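Local coordinates for protein ectoine hydroxylase (Sphingopyxis alaskensis, PDB 4MHR) that catalyses the iron- and 2-oxoglutarate-dependent hydroxylation of L-ectoine to 5-hydroxyectoine, a compatible solute that helps cells survive osmotic stress, at residues N37-S42 with A123-G128; E102-S107 with V131-S136; M187-S192 with N250-S255. All coordinates share one frame; numbering follows the deposited sequence.

Interaction 1 of 3, residues N37-S42 with A123-G128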
ATOM      1  N   ASN A  37       6.075 -25.483  -4.850  1.00 36.23           N
ATOM      2  CA  ASN A  37       6.576 -25.756  -3.489  1.00 38.22           C
ATOM      3  C   ASN A  37       7.661 -24.755  -3.078  1.00 30.38           C
ATOM      4  O   ASN A  37       7.759 -24.442  -1.947  1.00 34.50           O
ATOM      5  CB  ASN A  37       7.088 -27.232  -3.273  1.00 39.02           C
ATOM      6  CG  ASN A  37       5.980 -28.178  -2.805  1.00 44.46           C
ATOM      7  OD1 ASN A  37       5.986 -29.356  -3.122  1.00 56.68           O
ATOM      8  ND2 ASN A  37       5.009 -27.658  -2.122  1.00 45.56           N
ATOM      9  N   ASP A  38       8.374 -24.215  -4.044  1.00 33.62           N
ATOM     10  CA  ASP A  38       9.362 -23.202  -3.774  1.00 36.83           C
ATOM     11  C   ASP A  38       8.761 -21.810  -3.516  1.00 35.18           C
ATOM     12  O   ASP A  38       9.494 -20.899  -3.200  1.00 30.74           O
ATOM     13  CB  ASP A  38      10.285 -23.056  -4.985  1.00 43.35           C
ATOM     14  CG  ASP A  38      11.297 -24.212  -5.132  1.00 51.98           C
ATOM     15  OD1 ASP A  38      11.349 -25.141  -4.304  1.00 57.12           O
ATOM     16  OD2 ASP A  38      12.048 -24.185  -6.127  1.00 60.69           O
ATOM     17  N   ALA A  39       7.467 -21.591  -3.710  1.00 30.21           N
ATOM     18  CA  ALA A  39       6.940 -20.253  -3.437  1.00 24.85           C
ATOM     19  C   ALA A  39       7.071 -19.883  -1.949  1.00 27.48           C
ATOM     20  O   ALA A  39       6.998 -20.745  -1.094  1.00 26.09           O
ATOM     21  CB  ALA A  39       5.516 -20.155  -3.881  1.00 25.54           C
ATOM     22  N   PRO A  40       7.196 -18.581  -1.630  1.00 27.30           N
ATOM     23  CA  PRO A  40       7.269 -18.078  -0.272  1.00 26.77           C
ATOM     24  C   PRO A  40       5.949 -18.024   0.472  1.00 28.44           C
ATOM     25  O   PRO A  40       5.946 -17.722   1.640  1.00 27.44           O
ATOM     26  CB  PRO A  40       7.878 -16.708  -0.444  1.00 29.44           C
ATOM     27  CG  PRO A  40       7.389 -16.255  -1.802  1.00 29.82           C
ATOM     28  CD  PRO A  40       7.325 -17.510  -2.624  1.00 29.30           C
ATOM     29  N   ILE A  41       4.835 -18.375  -0.157  1.00 24.11           N
ATOM     30  CA  ILE A  41       3.567 -18.480   0.550  1.00 24.70           C
ATOM     31  C   ILE A  41       2.909 -19.798   0.133  1.00 25.37           C
ATOM     32  O   ILE A  41       3.318 -20.399  -0.845  1.00 24.76           O
ATOM     33  CB  ILE A  41       2.636 -17.307   0.208  1.00 25.86           C
ATOM     34  CG1 ILE A  41       2.455 -17.149  -1.299  1.00 25.14           C
ATOM     35  CG2 ILE A  41       3.179 -15.969   0.774  1.00 27.15           C
ATOM     36  CD1 ILE A  41       1.511 -15.992  -1.658  1.00 29.09           C
ATOM     37  N   SER A  42       1.893 -20.227   0.867  1.00 25.67           N
ATOM     38  CA  SER A  42       1.288 -21.495   0.615  1.00 26.74           C
ATOM     39  C   SER A  42       0.361 -21.380  -0.591  1.00 31.21           C
ATOM     40  O   SER A  42       0.062 -20.285  -1.053  1.00 21.29           O
ATOM     41  CB  SER A  42       0.481 -21.896   1.861  1.00 28.75           C
ATOM     42  OG  SER A  42      -0.662 -21.063   1.914  1.00 30.55           O
ATOM     43  N   ALA A 123       6.668 -10.250  -2.578  1.00 27.91           N
ATOM     44  CA  ALA A 123       6.412  -9.370  -3.702  1.00 25.37           C
ATOM     45  C   ALA A 123       6.868  -9.953  -5.047  1.00 23.76           C
ATOM     46  O   ALA A 123       6.162  -9.807  -6.081  1.00 22.85           O
ATOM     47  CB  ALA A 123       7.067  -8.011  -3.540  1.00 24.15           C
ATOM     48  N   ARG A 124       8.094 -10.435  -5.074  1.00 22.19           N
ATOM     49  CA  ARG A 124       8.654 -10.957  -6.322  1.00 25.52           C
ATOM     50  C   ARG A 124       7.800 -12.153  -6.799  1.00 25.65           C
ATOM     51  O   ARG A 124       7.616 -12.336  -7.946  1.00 24.87           O
ATOM     52  CB  ARG A 124      10.120 -11.410  -6.115  1.00 27.06           C
ATOM     53  CG  ARG A 124      11.038 -10.206  -5.912  1.00 28.58           C
ATOM     54  CD  ARG A 124      12.367 -10.599  -5.245  1.00 34.59           C
ATOM     55  NE  ARG A 124      13.099 -11.351  -6.224  1.00 34.98           N
ATOM     56  CZ  ARG A 124      13.253 -12.664  -6.220  1.00 39.76           C
ATOM     57  NH1 ARG A 124      12.823 -13.420  -5.216  1.00 43.51           N
ATOM     58  NH2 ARG A 124      13.856 -13.217  -7.251  1.00 42.97           N
ATOM     59  N   PHE A 125       7.347 -13.001  -5.882  1.00 26.81           N
ATOM     60  CA  PHE A 125       6.418 -14.103  -6.270  1.00 25.05           C
ATOM     61  C   PHE A 125       5.082 -13.547  -6.854  1.00 21.21           C
ATOM     62  O   PHE A 125       4.629 -13.889  -7.975  1.00 20.66           O
ATOM     63  CB  PHE A 125       6.110 -14.995  -5.058  1.00 22.95           C
ATOM     64  CG  PHE A 125       5.069 -16.010  -5.376  1.00 26.48           C
ATOM     65  CD1 PHE A 125       5.377 -17.053  -6.193  1.00 26.24           C
ATOM     66  CD2 PHE A 125       3.753 -15.868  -4.926  1.00 24.19           C
ATOM     67  CE1 PHE A 125       4.361 -17.954  -6.596  1.00 26.46           C
ATOM     68  CE2 PHE A 125       2.786 -16.773  -5.257  1.00 26.37           C
ATOM     69  CZ  PHE A 125       3.093 -17.793  -6.120  1.00 26.21           C
ATOM     70  N   LEU A 126       4.412 -12.734  -6.072  1.00 20.45           N
ATOM     71  CA  LEU A 126       3.071 -12.250  -6.431  1.00 20.96           C
ATOM     72  C   LEU A 126       3.085 -11.423  -7.717  1.00 20.57           C
ATOM     73  O   LEU A 126       2.106 -11.485  -8.516  1.00 22.27           O
ATOM     74  CB  LEU A 126       2.424 -11.423  -5.313  1.00 20.95           C
ATOM     75  CG  LEU A 126       2.073 -12.245  -4.089  1.00 22.90           C
ATOM     76  CD1 LEU A 126       1.553 -11.322  -2.994  1.00 23.93           C
ATOM     77  CD2 LEU A 126       1.008 -13.282  -4.401  1.00 20.95           C
ATOM     78  N   LEU A 127       4.176 -10.701  -7.926  1.00 21.39           N
ATOM     79  CA  LEU A 127       4.350  -9.866  -9.126  1.00 19.65           C
ATOM     80  C   LEU A 127       5.105 -10.542 -10.318  1.00 24.61           C
ATOM     81  O   LEU A 127       5.127 -10.025 -11.455  1.00 24.23           O
ATOM     82  CB  LEU A 127       4.943  -8.533  -8.746  1.00 20.33           C
ATOM     83  CG  LEU A 127       4.207  -7.740  -7.683  1.00 24.17           C
ATOM     84  CD1 LEU A 127       4.879  -6.412  -7.344  1.00 25.77           C
ATOM     85  CD2 LEU A 127       2.793  -7.522  -8.174  1.00 26.44           C
ATOM     86  N   GLY A 128       5.579 -11.745 -10.090  1.00 23.70           N
ATOM     87  CA  GLY A 128       6.252 -12.582 -11.084  1.00 25.52           C
ATOM     88  C   GLY A 128       7.416 -11.883 -11.712  1.00 26.05           C
ATOM     89  O   GLY A 128       7.500 -11.866 -12.880  1.00 28.48           O
TER
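The Phe125 ring carries the methyl of Ala39 over one face, while Pro40 CD and Ile41 CD1 come at it obliquely. These three consecutive loop residues, lying just before helix 43-52, pack on the last turn of helix 117-127, which ends in a Schellman motif at Gly128. Ala39 CB stands 3.6 Å above the plane of the Phe125 ring, displaced toward the rim and nearest CE1, and forms a CH-pi contact at 4.0 Å from the ring centroid. Pro40 meets the root of the same side chain, with its CD 3.7 Å from Phe125 CB. Ile41 reaches the other rim: its CD1 is 3.9 Å from Phe125 CE2 and equally far from Leu126 CD2, so one methyl bridges two neighbouring residues of the helix. The Ile41 and Leu126 side chains meet at about a right angle. Phe125 holds CG anti to its backbone N (chi1 174°), which carries CG out from the helix toward the loop. No hydrogen bond joins the two segments, which makes this a clear case of a loop held to a helix by shape and apolar packing. An alanine in place of Phe125 would probably keep the touch of CB on Pro40 but leave Ala39 CB without its ring face and open a gap beside Ile41 CD1. Val31 and Ala46 also touch the Phe125 side chain, the latter from helix 43-52, whose N-cap is Ser42. The helix end has polar ties elsewhere, since Phe125 O accepts a bond from Ser33 OG and Leu126 O one from His32 ND1. At the Schellman turn itself, Gly128 has positive phi (55°), and its N bonds back to Phe125 O at 3.2 Å.

Interaction 2 of 3, residues E102-S107 with V131-S136; sequences EIHAQS and VYIHQS
His104 and Ser136 make the central bond of a buried, mainly polar junction between the short helix 103-106 and strand 131-141 of the major sheet, just past the corner that this strand turns at His134. Ser136 OG lies at the edge of the His104 ring, in its plane, and is hydrogen-bonded to ND1 at 2.7 Å. A chi1 of 72° sets His104 CG between the backbone N and the carbonyl carbon, on the side of the strand. Ile133 CG2 stands 3.4 Å above the centre of one face of the His104 ring, a CH-pi contact only 3° off the normal. Beside this pair, Glu102 N donates to Ser136 O at 3.0 Å, the donor lying well above the carbonyl plane. Water 1 extends the link, accepting from Ser136 N and lying 2.7 Å from Glu102 OE2, while Glu102 OE1 forms a salt bridge with Arg294. Water 2, on the same side of the ring plane as Ile133, donates to Ile133 O at 2.7 Å and is 3.3 Å from His104 NE2. Edge bond and face contact together would fix the rotation of the imidazole, and the Arg294 partner probably helps to offset the cost of burying the Glu102 carboxylate.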
ATOM      1  N   GLU A 102       9.079   8.445   1.029  1.00 31.95           N
ATOM      2  CA  GLU A 102      10.462   8.060   0.720  1.00 32.33           C
ATOM      3  C   GLU A 102      11.216   7.550   1.916  1.00 35.33           C
ATOM      4  O   GLU A 102      12.471   7.666   2.018  1.00 37.66           O
ATOM      5  CB  GLU A 102      11.214   9.231   0.051  1.00 30.71           C
ATOM      6  CG  GLU A 102      10.734   9.550  -1.339  1.00 37.70           C
ATOM      7  CD  GLU A 102      11.226   8.450  -2.294  1.00 48.94           C
ATOM      8  OE1 GLU A 102      12.460   8.329  -2.456  1.00 53.41           O
ATOM      9  OE2 GLU A 102      10.403   7.654  -2.814  1.00 51.40           O
ATOM     10  N   ILE A 103      10.514   6.933   2.848  1.00 31.21           N
ATOM     11  CA  ILE A 103      11.233   6.398   3.996  1.00 36.40           C
ATOM     12  C   ILE A 103      12.246   5.323   3.670  1.00 35.84           C
ATOM     13  O   ILE A 103      13.213   5.123   4.414  1.00 36.32           O
ATOM     14  CB  ILE A 103      10.360   5.814   5.107  1.00 39.02           C
ATOM     15  CG1 ILE A 103       9.339   4.809   4.561  1.00 34.71           C
ATOM     16  CG2 ILE A 103       9.697   6.905   5.880  1.00 39.20           C
ATOM     17  CD1 ILE A 103       8.624   4.084   5.690  1.00 39.55           C
ATOM     18  N   HIS A 104      12.003   4.603   2.598  1.00 32.77           N
ATOM     19  CA  HIS A 104      12.908   3.566   2.210  1.00 35.66           C
ATOM     20  C   HIS A 104      14.228   4.186   1.715  1.00 41.42           C
ATOM     21  O   HIS A 104      15.231   3.512   1.722  1.00 43.78           O
ATOM     22  CB  HIS A 104      12.277   2.683   1.116  1.00 29.77           C
ATOM     23  CG  HIS A 104      12.186   3.365  -0.212  1.00 30.25           C
ATOM     24  ND1 HIS A 104      11.331   4.410  -0.465  1.00 33.96           N
ATOM     25  CD2 HIS A 104      12.894   3.186  -1.352  1.00 31.85           C
ATOM     26  CE1 HIS A 104      11.479   4.817  -1.710  1.00 31.24           C
ATOM     27  NE2 HIS A 104      12.413   4.081  -2.270  1.00 36.29           N
ATOM     28  N   ALA A 105      14.194   5.450   1.273  1.00 40.34           N
ATOM     29  CA  ALA A 105      15.400   6.129   0.779  1.00 41.77           C
ATOM     30  C   ALA A 105      16.086   6.930   1.898  1.00 47.53           C
ATOM     31  O   ALA A 105      17.274   7.036   1.870  1.00 48.99           O
ATOM     32  CB  ALA A 105      15.087   7.024  -0.400  1.00 38.48           C
ATOM     33  N   GLN A 106      15.356   7.384   2.922  1.00 40.53           N
ATOM     34  CA  GLN A 106      15.893   8.280   3.941  1.00 37.00           C
ATOM     35  C   GLN A 106      16.273   7.605   5.230  1.00 37.99           C
ATOM     36  O   GLN A 106      16.948   8.199   6.036  1.00 43.95           O
ATOM     37  CB  GLN A 106      14.843   9.325   4.258  1.00 37.13           C
ATOM     38  CG  GLN A 106      14.415  10.153   3.056  1.00 32.10           C
ATOM     39  CD  GLN A 106      13.497  11.290   3.434  1.00 41.11           C
ATOM     40  OE1 GLN A 106      12.243  11.162   3.506  1.00 40.07           O
ATOM     41  NE2 GLN A 106      14.088  12.430   3.665  1.00 39.47           N
ATOM     42  N   SER A 107      15.811   6.368   5.465  1.00 36.93           N
ATOM     43  CA  SER A 107      15.997   5.682   6.735  1.00 34.50           C
ATOM     44  C   SER A 107      16.618   4.297   6.430  1.00 42.70           C
ATOM     45  O   SER A 107      16.019   3.518   5.682  1.00 39.34           O
ATOM     46  CB  SER A 107      14.650   5.456   7.439  1.00 35.96           C
ATOM     47  OG  SER A 107      14.803   4.555   8.537  1.00 36.97           O
ATOM     48  N   VAL A 131      11.523  -6.592  -8.451  1.00 27.28           N
ATOM     49  CA  VAL A 131      10.667  -5.466  -8.000  1.00 26.83           C
ATOM     50  C   VAL A 131      11.486  -4.271  -7.537  1.00 28.71           C
ATOM     51  O   VAL A 131      12.665  -4.402  -7.232  1.00 25.26           O
ATOM     52  CB  VAL A 131       9.793  -5.895  -6.798  1.00 24.79           C
ATOM     53  CG1 VAL A 131       8.801  -6.926  -7.221  1.00 26.00           C
ATOM     54  CG2 VAL A 131      10.638  -6.469  -5.689  1.00 24.10           C
ATOM     55  N   TYR A 132      10.852  -3.121  -7.459  1.00 25.26           N
ATOM     56  CA  TYR A 132      11.493  -1.959  -6.880  1.00 26.02           C
ATOM     57  C   TYR A 132      10.410  -1.207  -6.108  1.00 27.18           C
ATOM     58  O   TYR A 132       9.193  -1.547  -6.190  1.00 25.10           O
ATOM     59  CB  TYR A 132      12.145  -1.110  -7.995  1.00 24.97           C
ATOM     60  CG  TYR A 132      11.125  -0.371  -8.825  1.00 24.98           C
ATOM     61  CD1 TYR A 132      10.420  -1.010  -9.842  1.00 25.40           C
ATOM     62  CD2 TYR A 132      10.829   0.922  -8.569  1.00 24.58           C
ATOM     63  CE1 TYR A 132       9.489  -0.346 -10.559  1.00 26.49           C
ATOM     64  CE2 TYR A 132       9.850   1.611  -9.310  1.00 25.35           C
ATOM     65  CZ  TYR A 132       9.209   0.962 -10.294  1.00 28.25           C
ATOM     66  OH  TYR A 132       8.227   1.563 -11.048  1.00 27.72           O
ATOM     67  N   ILE A 133      10.853  -0.254  -5.292  1.00 27.90           N
ATOM     68  CA  ILE A 133       9.968   0.561  -4.451  1.00 29.56           C
ATOM     69  C   ILE A 133       9.400   1.704  -5.239  1.00 29.99           C
ATOM     70  O   ILE A 133      10.128   2.588  -5.598  1.00 28.19           O
ATOM     71  CB  ILE A 133      10.646   1.068  -3.160  1.00 30.65           C
ATOM     72  CG1 ILE A 133      11.178  -0.127  -2.355  1.00 32.00           C
ATOM     73  CG2 ILE A 133       9.645   1.875  -2.322  1.00 30.79           C
ATOM     74  CD1 ILE A 133      10.113  -1.141  -1.968  1.00 36.64           C
ATOM     75  N   HIS A 134       8.104   1.650  -5.569  1.00 28.02           N
ATOM     76  CA  HIS A 134       7.443   2.742  -6.310  1.00 29.17           C
ATOM     77  C   HIS A 134       7.226   3.958  -5.367  1.00 26.98           C
ATOM     78  O   HIS A 134       7.278   5.094  -5.769  1.00 26.43           O
ATOM     79  CB  HIS A 134       6.110   2.237  -6.895  1.00 29.45           C
ATOM     80  CG  HIS A 134       5.141   3.309  -7.303  1.00 30.49           C
ATOM     81  ND1 HIS A 134       5.235   4.006  -8.494  1.00 32.85           N
ATOM     82  CD2 HIS A 134       4.000   3.736  -6.707  1.00 34.23           C
ATOM     83  CE1 HIS A 134       4.200   4.823  -8.610  1.00 32.55           C
ATOM     84  NE2 HIS A 134       3.437   4.682  -7.537  1.00 37.01           N
ATOM     85  N   GLN A 135       6.937   3.689  -4.112  1.00 25.96           N
ATOM     86  CA  GLN A 135       6.602   4.729  -3.147  1.00 26.82           C
ATOM     87  C   GLN A 135       6.701   4.074  -1.822  1.00 25.40           C
ATOM     88  O   GLN A 135       6.377   2.890  -1.702  1.00 25.76           O
ATOM     89  CB  GLN A 135       5.156   5.164  -3.344  1.00 33.44           C
ATOM     90  CG  GLN A 135       4.676   6.192  -2.329  1.00 38.00           C
ATOM     91  CD  GLN A 135       3.187   6.415  -2.457  1.00 40.82           C
ATOM     92  OE1 GLN A 135       2.370   5.850  -1.687  1.00 40.45           O
ATOM     93  NE2 GLN A 135       2.812   7.176  -3.463  1.00 39.94           N
ATOM     94  N   SER A 136       7.051   4.831  -0.794  1.00 26.87           N
ATOM     95  CA  SER A 136       6.982   4.390   0.600  1.00 26.36           C
ATOM     96  C   SER A 136       6.496   5.517   1.499  1.00 30.75           C
ATOM     97  O   SER A 136       6.611   6.713   1.138  1.00 25.48           O
ATOM     98  CB  SER A 136       8.315   3.881   1.088  1.00 28.85           C
ATOM     99  OG  SER A 136       9.306   4.887   1.208  1.00 28.65           O
TER
HETATM  100  O   HOH W   1       7.928   7.402  -1.796  1.00 27.49           O
HETATM  101  O   HOH W   2      12.804   2.536  -5.158  1.00 46.05           O

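Interaction 3 of 3, residues M187-S192 with N250-S255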
ATOM      1  N   MET A 187      -9.959  -0.651   5.877  1.00 27.78           N
ATOM      2  CA  MET A 187     -11.082  -1.428   5.440  1.00 26.69           C
ATOM      3  C   MET A 187     -10.878  -1.627   3.943  1.00 27.19           C
ATOM      4  O   MET A 187     -10.531  -0.677   3.232  1.00 25.77           O
ATOM      5  CB  MET A 187     -12.346  -0.576   5.600  1.00 26.29           C
ATOM      6  CG  MET A 187     -12.789  -0.468   7.048  1.00 30.47           C
ATOM      7  SD  MET A 187     -14.346   0.410   7.259  1.00 36.62           S
ATOM      8  CE  MET A 187     -15.315   0.129   5.816  1.00 49.06           C
ATOM      9  N   VAL A 188     -11.200  -2.811   3.476  1.00 23.50           N
ATOM     10  CA  VAL A 188     -11.118  -3.162   2.069  1.00 24.41           C
ATOM     11  C   VAL A 188     -12.435  -3.748   1.658  1.00 25.50           C
ATOM     12  O   VAL A 188     -13.199  -4.282   2.519  1.00 23.28           O
ATOM     13  CB  VAL A 188      -9.935  -4.110   1.778  1.00 26.69           C
ATOM     14  CG1 VAL A 188      -8.665  -3.508   2.303  1.00 26.37           C
ATOM     15  CG2 VAL A 188     -10.136  -5.519   2.372  1.00 31.79           C
ATOM     16  N   ILE A 189     -12.729  -3.638   0.361  1.00 24.23           N
ATOM     17  CA  ILE A 189     -13.836  -4.389  -0.246  1.00 22.95           C
ATOM     18  C   ILE A 189     -13.243  -5.609  -0.994  1.00 23.82           C
ATOM     19  O   ILE A 189     -12.676  -5.469  -2.120  1.00 24.25           O
ATOM     20  CB  ILE A 189     -14.629  -3.480  -1.191  1.00 23.82           C
ATOM     21  CG1 ILE A 189     -15.254  -2.311  -0.390  1.00 25.95           C
ATOM     22  CG2 ILE A 189     -15.720  -4.264  -1.908  1.00 24.49           C
ATOM     23  CD1 ILE A 189     -15.990  -1.317  -1.280  1.00 28.39           C
ATOM     24  N   PRO A 190     -13.358  -6.826  -0.392  1.00 27.69           N
ATOM     25  CA  PRO A 190     -12.632  -7.957  -0.985  1.00 28.99           C
ATOM     26  C   PRO A 190     -13.175  -8.355  -2.375  1.00 28.13           C
ATOM     27  O   PRO A 190     -14.368  -8.314  -2.610  1.00 27.55           O
ATOM     28  CB  PRO A 190     -12.810  -9.117   0.026  1.00 28.72           C
ATOM     29  CG  PRO A 190     -13.631  -8.580   1.146  1.00 31.43           C
ATOM     30  CD  PRO A 190     -14.093  -7.186   0.836  1.00 26.25           C
ATOM     31  N   GLY A 191     -12.281  -8.666  -3.304  1.00 26.11           N
ATOM     32  CA  GLY A 191     -12.683  -8.933  -4.679  1.00 26.29           C
ATOM     33  C   GLY A 191     -12.863  -7.709  -5.549  1.00 24.79           C
ATOM     34  O   GLY A 191     -12.962  -7.829  -6.733  1.00 25.75           O
ATOM     35  N   SER A 192     -12.778  -6.532  -4.981  1.00 24.34           N
ATOM     36  CA  SER A 192     -12.936  -5.305  -5.726  1.00 22.48           C
ATOM     37  C   SER A 192     -11.805  -5.008  -6.674  1.00 25.14           C
ATOM     38  O   SER A 192     -11.942  -4.284  -7.662  1.00 23.08           O
ATOM     39  CB  SER A 192     -13.077  -4.149  -4.733  1.00 22.96           C
ATOM     40  OG  SER A 192     -11.920  -3.840  -3.955  1.00 21.65           O
ATOM     41  N   ASN A 250      -5.046  -2.410  -7.088  1.00 20.82           N
ATOM     42  CA  ASN A 250      -6.338  -1.960  -7.479  1.00 21.63           C
ATOM     43  C   ASN A 250      -7.467  -2.284  -6.471  1.00 19.77           C
ATOM     44  O   ASN A 250      -8.640  -2.164  -6.803  1.00 22.32           O
ATOM     45  CB  ASN A 250      -6.683  -2.518  -8.848  1.00 19.25           C
ATOM     46  CG  ASN A 250      -7.968  -1.888  -9.426  1.00 21.42           C
ATOM     47  OD1 ASN A 250      -8.133  -0.665  -9.491  1.00 27.00           O
ATOM     48  ND2 ASN A 250      -8.861  -2.731  -9.831  1.00 20.57           N
ATOM     49  N   LEU A 251      -7.124  -2.761  -5.285  1.00 21.14           N
ATOM     50  CA  LEU A 251      -8.143  -3.061  -4.317  1.00 20.54           C
ATOM     51  C   LEU A 251      -8.760  -1.773  -3.699  1.00 21.50           C
ATOM     52  O   LEU A 251      -8.058  -0.812  -3.315  1.00 24.87           O
ATOM     53  CB  LEU A 251      -7.566  -3.880  -3.173  1.00 24.62           C
ATOM     54  CG  LEU A 251      -8.561  -4.449  -2.133  1.00 23.08           C
ATOM     55  CD1 LEU A 251      -9.512  -5.434  -2.801  1.00 23.56           C
ATOM     56  CD2 LEU A 251      -7.796  -5.022  -0.976  1.00 25.73           C
ATOM     57  N   MET A 252     -10.061  -1.745  -3.626  1.00 22.20           N
ATOM     58  CA  MET A 252     -10.808  -0.521  -3.134  1.00 22.87           C
ATOM     59  C   MET A 252     -10.738  -0.502  -1.634  1.00 25.12           C
ATOM     60  O   MET A 252     -11.139  -1.467  -0.965  1.00 24.17           O
ATOM     61  CB  MET A 252     -12.289  -0.566  -3.562  1.00 22.30           C
ATOM     62  CG  MET A 252     -13.059   0.774  -3.395  1.00 23.27           C
ATOM     63  SD  MET A 252     -12.305   2.191  -4.261  1.00 25.33           S
ATOM     64  CE  MET A 252     -12.701   1.765  -5.905  1.00 29.03           C
ATOM     65  N   HIS A 253     -10.182   0.574  -1.082  1.00 25.02           N
ATOM     66  CA  HIS A 253      -9.954   0.598   0.332  1.00 26.11           C
ATOM     67  C   HIS A 253     -10.032   2.010   0.910  1.00 27.49           C
ATOM     68  O   HIS A 253      -9.965   3.073   0.199  1.00 27.16           O
ATOM     69  CB  HIS A 253      -8.571  -0.045   0.668  1.00 28.15           C
ATOM     70  CG  HIS A 253      -7.416   0.793   0.239  1.00 29.45           C
ATOM     71  ND1 HIS A 253      -7.023   0.885  -1.077  1.00 33.39           N
ATOM     72  CD2 HIS A 253      -6.658   1.684   0.911  1.00 33.36           C
ATOM     73  CE1 HIS A 253      -5.991   1.699  -1.174  1.00 35.15           C
ATOM     74  NE2 HIS A 253      -5.758   2.214   0.007  1.00 34.17           N
ATOM     75  N   GLY A 254     -10.093   2.051   2.218  1.00 28.09           N
ATOM     76  CA  GLY A 254     -10.228   3.362   2.952  1.00 27.63           C
ATOM     77  C   GLY A 254     -10.310   3.143   4.451  1.00 29.67           C
ATOM     78  O   GLY A 254     -10.149   2.007   4.885  1.00 27.28           O
ATOM     79  N   SER A 255     -10.446   4.224   5.247  1.00 25.83           N
ATOM     80  CA  SER A 255     -10.610   4.061   6.704  1.00 31.61           C
ATOM     81  C   SER A 255     -11.490   5.114   7.268  1.00 31.90           C
ATOM     82  O   SER A 255     -11.593   6.256   6.693  1.00 27.39           O
ATOM     83  CB  SER A 255      -9.253   4.040   7.440  1.00 34.94           C
ATOM     84  OG  SER A 255      -8.536   5.195   7.122  1.00 41.63           O
TER
HETATM   85  O   HOH W   3     -11.385  -1.432  -7.289  1.00 24.72           O
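The short antiparallel sheet that carries an iron ligand of this cupin-fold dioxygenase is joined here: strand 187-188 pairs with strand 253-255, whose His253 belongs to the facial triad of two histidines and a carboxylate. Met187 and Gly254 form the hydrogen-bonded pair, with Met187 N donating to Gly254 O at 2.8 Å and Gly254 N returning a bond to Met187 O. Val188 and His253 follow as a non-hydrogen-bonded pair, their CA atoms 4.3 Å apart. Beyond them Ile189 N donates to Met252 O, a nearly linear bond of 165°.

The chain then makes a type II beta turn from Ile189 to Ser192, where the positive phi of Gly191 would press a CB against the preceding carbonyl. Ser192 OG closes the turn on itself, donating to Ile189 O at 2.6 Å in the carbonyl plane, and joins it to 250-255 by accepting from Met252 N at 2.8 Å. Its position between backbone N and carbonyl carbon (chi1 67°) lets it serve both partners. Leu251 crosses Val188 obliquely, its CD2 3.6 Å from Val188 CB, and Tyr54 of strand 54-57 touches both of these side chains. Water 3 bridges the carbonyls of Ser192 and Asn250, and the Asn250 amide oxygen is held by Ser153 OG.

The iron ligands His152 and Asp154 lie close to the His253 ring. A hydrogen bond to Leu251 O probably helps fix the orientation of that ring, leaving NE2 as the nitrogen that would probably face the iron, which is absent from this apo structure. In this bond His253 ND1 donates to Leu251 O at 3.0 Å, with the oxygen in the ring plane.

In the fold
Interactions 2 and 3 lie on opposite sides of the chain's centre, their own centres about 23 Å apart, and each brings a functional residue to the active site: Gln135 for ectoine and His253 for iron. The His253 side chain comes within about 3 Å of those of His152 and Asp154, which complete the triad, whereas the side chain of Ile133 in interaction 2 is about 10 Å from that of Trp158, important for ectoine stabilization. Interaction 1 is structural and remote from these sites, yet helix 117-127 leads directly into strand 131-141, and Arg124 CG touches Val131 CG2 at 3.8 Å. Interactions 1 and 3 do not touch; their nearest atoms are about 9 Å apart.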